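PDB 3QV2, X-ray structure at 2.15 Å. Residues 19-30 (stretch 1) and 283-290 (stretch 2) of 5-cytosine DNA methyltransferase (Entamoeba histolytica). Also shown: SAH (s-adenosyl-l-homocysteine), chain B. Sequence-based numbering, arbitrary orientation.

Stretch 1, residues 19-30: GIGGLRSSYERS
Stretch 2 283-290: HGFSSNFT

Stretch 1 is a glycine-rich loop, residues 19 to 21, that runs into a helix beginning at Gly22. Stretch 2 has no regular helix or strand, and touching residues are at least 255 positions apart in sequence. The register is set by two CA-CA distances: 9.7 Å for Ile20 to Thr290 and 6.3 Å for Ser25 to Phe285. The contact buries 317 Å², both sides summed.

Gly19 has phi/psi 57/-120. Its CA lies 3.6 Å from CB of SAH, and a CB on Gly19 would clash with that ligand atom.

Ile20 (-102/8) turns its CA-to-CB bond toward stretch 2, with chi1 p and chi2 t. Its CD1 packs 3.6 Å from CZ of Phe285, and its CB lies 4.2 Å from CZ of Phe289. Ile20 O meets the edge of the Phe289 ring, 3.3 Å from CE1. On the ligand side, Ile20 N donates a nearly straight hydrogen bond to SAH O at 2.9 Å.

Gly21 (91/34) is the N-cap residue. A side chain here would be jammed against the preceding carbonyl oxygen. Gly21 O accepts from Ser25 N at 2.9 Å and from Ser25 OG at 2.7 Å.

Gly22 (-64/-43) touches both the ligand and the Phe285 ring. Its N makes a weak hydrogen bond to SAH OXT at 2.9 Å, and its CA is 3.8 Å from CE1 of Phe285. A CB would clash with SAH OXT.

Leu23 (m, t) points away. Arg24, extended with chi1 to chi3 all t, forms a salt bridge along the helix, NE to OE2 of Glu28 at 3.0 Å.

Ser25 (chi1 m) points toward stretch 2. Its OG is 3.5 Å from CD1 of Phe285. It also accepts from water 1 at 2.8 Å, and that water accepts from Ser286 N at 3.1 Å, bridging the stretches.

Phe285 (-75/156, chi1 m, chi2 -102°) starts away from stretch 1, but its ring end comes back to it. Phe289 (-67/139, chi1 t, chi2 98°) points toward stretch 1. It closes a type I turn from Ser286, with Phe289 N to Ser286 O at 2.9 Å.

Arg29 (-89/-14; p, t, m, chi4 129°) gives the direct hydrogen bond across the contact, NH1 to Gly284 O at 2.8 Å. The acceptor lies near the guanidinium plane. NH1 also donates to water 2 at 3.0 Å, which donates to Phe285 O at 3.2 Å. Gly284 (83/25) is the first residue past a helix to leave helical angles, in a Schellman motif; its positive phi favours glycine.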

# COMPACT_ATOMS: atom_id res chain seq x y z
N GLY A 19 7.03 -5.84 2.42
CA GLY A 19 7.35 -5.07 1.22
C GLY A 19 8.41 -4.02 1.49
O GLY A 19 9.53 -4.34 1.89
N ILE A 20 8.06 -2.75 1.26
CA ILE A 20 9.00 -1.66 1.49
C ILE A 20 8.73 -0.92 2.80
O ILE A 20 9.32 0.12 3.06
CB ILE A 20 8.99 -0.65 0.32
CG1 ILE A 20 7.65 0.08 0.24
CG2 ILE A 20 9.31 -1.34 -1.00
CD1 ILE A 20 7.59 1.11 -0.87
N GLY A 21 7.82 -1.46 3.60
CA GLY A 21 7.54 -0.91 4.92
C GLY A 21 6.44 0.13 4.94
O GLY A 21 6.48 1.07 5.73
N GLY A 22 5.44 -0.04 4.08
CA GLY A 22 4.33 0.89 4.02
C GLY A 22 3.51 0.90 5.30
O GLY A 22 3.12 1.96 5.79
N LEU A 23 3.25 -0.29 5.84
CA LEU A 23 2.46 -0.41 7.06
C LEU A 23 3.19 0.19 8.25
O LEU A 23 2.59 0.86 9.09
CB LEU A 23 2.12 -1.88 7.34
CG LEU A 23 1.36 -2.60 6.23
CD1 LEU A 23 1.12 -4.05 6.60
CD2 LEU A 23 0.06 -1.89 5.93
N ARG A 24 4.50 -0.04 8.33
CA ARG A 24 5.32 0.55 9.37
C ARG A 24 5.33 2.07 9.25
O ARG A 24 5.10 2.78 10.23
CB ARG A 24 6.75 0.00 9.29
CG ARG A 24 7.71 0.61 10.31
CD ARG A 24 9.01 -0.17 10.38
NE ARG A 24 9.95 0.42 11.33
CZ ARG A 24 11.05 -0.19 11.77
NH1 ARG A 24 11.34 -1.41 11.36
NH2 ARG A 24 11.84 0.43 12.63
N SER A 25 5.59 2.56 8.04
CA SER A 25 5.61 3.99 7.77
C SER A 25 4.31 4.65 8.21
O SER A 25 4.32 5.71 8.83
CB SER A 25 5.84 4.25 6.28
OG SER A 25 7.09 3.72 5.86
N SER A 26 3.19 4.02 7.87
CA SER A 26 1.88 4.54 8.24
C SER A 26 1.75 4.73 9.74
O SER A 26 1.28 5.77 10.21
CB SER A 26 0.78 3.60 7.73
OG SER A 26 0.82 3.49 6.32
N TYR A 27 2.16 3.72 10.50
CA TYR A 27 2.10 3.78 11.96
C TYR A 27 3.00 4.90 12.49
O TYR A 27 2.59 5.66 13.37
CB TYR A 27 2.52 2.45 12.58
CG TYR A 27 2.46 2.44 14.09
CD1 TYR A 27 1.30 2.06 14.76
CD2 TYR A 27 3.56 2.81 14.85
CE1 TYR A 27 1.24 2.05 16.14
CE2 TYR A 27 3.51 2.81 16.23
CZ TYR A 27 2.35 2.43 16.87
OH TYR A 27 2.29 2.42 18.24
N GLU A 28 4.21 4.98 11.96
CA GLU A 28 5.19 5.94 12.45
C GLU A 28 4.80 7.39 12.18
O GLU A 28 5.18 8.29 12.93
CB GLU A 28 6.58 5.63 11.87
CG GLU A 28 7.18 4.33 12.38
CD GLU A 28 8.59 4.10 11.86
OE1 GLU A 28 9.05 4.89 11.01
OE2 GLU A 28 9.24 3.12 12.30
N ARG A 29 4.05 7.63 11.10
CA ARG A 29 3.64 8.99 10.77
C ARG A 29 2.31 9.35 11.44
O ARG A 29 1.94 10.52 11.49
CB ARG A 29 3.54 9.18 9.25
CG ARG A 29 2.34 8.50 8.61
CD ARG A 29 2.07 9.04 7.21
NE ARG A 29 1.72 10.46 7.24
CZ ARG A 29 2.30 11.40 6.50
NH1 ARG A 29 3.25 11.07 5.64
NH2 ARG A 29 1.91 12.66 6.60
N SER A 30 1.62 8.34 11.96
CA SER A 30 0.34 8.57 12.62
C SER A 30 0.53 9.26 13.97
O SER A 30 1.66 9.47 14.41
CB SER A 30 -0.42 7.25 12.82
OG SER A 30 0.15 6.49 13.87
N HIS A 283 2.61 8.67 -1.91
CA HIS A 283 2.14 7.58 -1.05
C HIS A 283 2.35 7.89 0.43
O HIS A 283 1.95 7.11 1.29
CB HIS A 283 2.81 6.26 -1.43
CG HIS A 283 2.29 5.66 -2.71
ND1 HIS A 283 2.51 4.35 -3.06
CD2 HIS A 283 1.54 6.20 -3.70
CE1 HIS A 283 1.94 4.10 -4.22
NE2 HIS A 283 1.34 5.21 -4.64
N GLY A 284 3.00 9.01 0.71
CA GLY A 284 3.11 9.50 2.07
C GLY A 284 4.23 8.91 2.91
O GLY A 284 4.13 8.89 4.14
N PHE A 285 5.28 8.42 2.26
CA PHE A 285 6.46 7.96 3.00
C PHE A 285 7.24 9.16 3.51
O PHE A 285 7.14 10.26 2.95
CB PHE A 285 7.34 7.07 2.12
CG PHE A 285 6.72 5.74 1.79
CD1 PHE A 285 7.12 4.59 2.46
CD2 PHE A 285 5.73 5.63 0.82
CE1 PHE A 285 6.55 3.36 2.16
CE2 PHE A 285 5.16 4.41 0.52
CZ PHE A 285 5.57 3.28 1.19
N SER A 286 8.03 8.96 4.56
CA SER A 286 8.78 10.06 5.16
C SER A 286 9.73 10.68 4.14
O SER A 286 10.17 10.02 3.21
CB SER A 286 9.57 9.59 6.38
OG SER A 286 10.60 8.69 6.01
N SER A 287 10.02 11.97 4.32
CA SER A 287 10.89 12.69 3.40
C SER A 287 12.26 12.04 3.26
O SER A 287 12.92 12.16 2.22
CB SER A 287 11.04 14.15 3.83
OG SER A 287 11.44 14.25 5.19
N ASN A 288 12.70 11.37 4.31
CA ASN A 288 14.00 10.70 4.30
C ASN A 288 13.95 9.28 3.75
O ASN A 288 14.99 8.71 3.40
CB ASN A 288 14.63 10.72 5.69
CG ASN A 288 15.32 12.03 6.00
OD1 ASN A 288 15.88 12.67 5.11
ND2 ASN A 288 15.27 12.45 7.26
N PHE A 289 12.75 8.72 3.68
CA PHE A 289 12.58 7.40 3.07
C PHE A 289 12.87 7.50 1.58
O PHE A 289 12.46 8.46 0.93
CB PHE A 289 11.17 6.88 3.31
CG PHE A 289 10.93 5.51 2.76
CD1 PHE A 289 11.01 4.39 3.58
CD2 PHE A 289 10.63 5.32 1.41
CE1 PHE A 289 10.79 3.12 3.06
CE2 PHE A 289 10.41 4.06 0.90
CZ PHE A 289 10.50 2.96 1.73
N THR A 290 13.57 6.51 1.04
CA THR A 290 13.90 6.50 -0.38
C THR A 290 13.99 5.08 -0.95
O THR A 290 14.54 4.18 -0.31
CB THR A 290 15.21 7.26 -0.67
OG1 THR A 290 15.50 7.21 -2.07
CG2 THR A 290 16.37 6.64 0.11
N SAH B . 2.48 -3.37 1.86
CA SAH B . 3.86 -3.57 1.44
CB SAH B . 3.93 -4.49 0.23
CG SAH B . 2.85 -5.52 0.04
SD SAH B . 2.92 -6.53 -1.45
C SAH B . 4.49 -2.23 1.15
O SAH B . 5.43 -2.15 0.32
OXT SAH B . 4.07 -1.18 1.75
C5' SAH B . 2.92 -8.25 -1.00
C4' SAH B . 4.19 -8.86 -0.52
O4' SAH B . 3.91 -10.10 0.02
C3' SAH B . 5.09 -9.07 -1.65
O3' SAH B . 6.19 -8.22 -1.54
C2' SAH B . 5.52 -10.44 -1.60
O2' SAH B . 6.90 -10.51 -1.69
C1' SAH B . 5.06 -10.93 -0.30
N9 SAH B . 4.81 -12.34 -0.33
C8 SAH B . 4.11 -13.08 -1.20
N7 SAH B . 4.17 -14.36 -0.78
C5 SAH B . 4.91 -14.41 0.35
C6 SAH B . 5.29 -15.45 1.20
N6 SAH B . 4.89 -16.81 0.94
N1 SAH B . 6.05 -15.15 2.27
C2 SAH B . 6.44 -13.89 2.54
N3 SAH B . 6.08 -12.88 1.74
C4 SAH B . 5.32 -13.11 0.65
O HOH W 1 8.50 6.13 5.66
O HOH W 2 5.05 12.50 3.69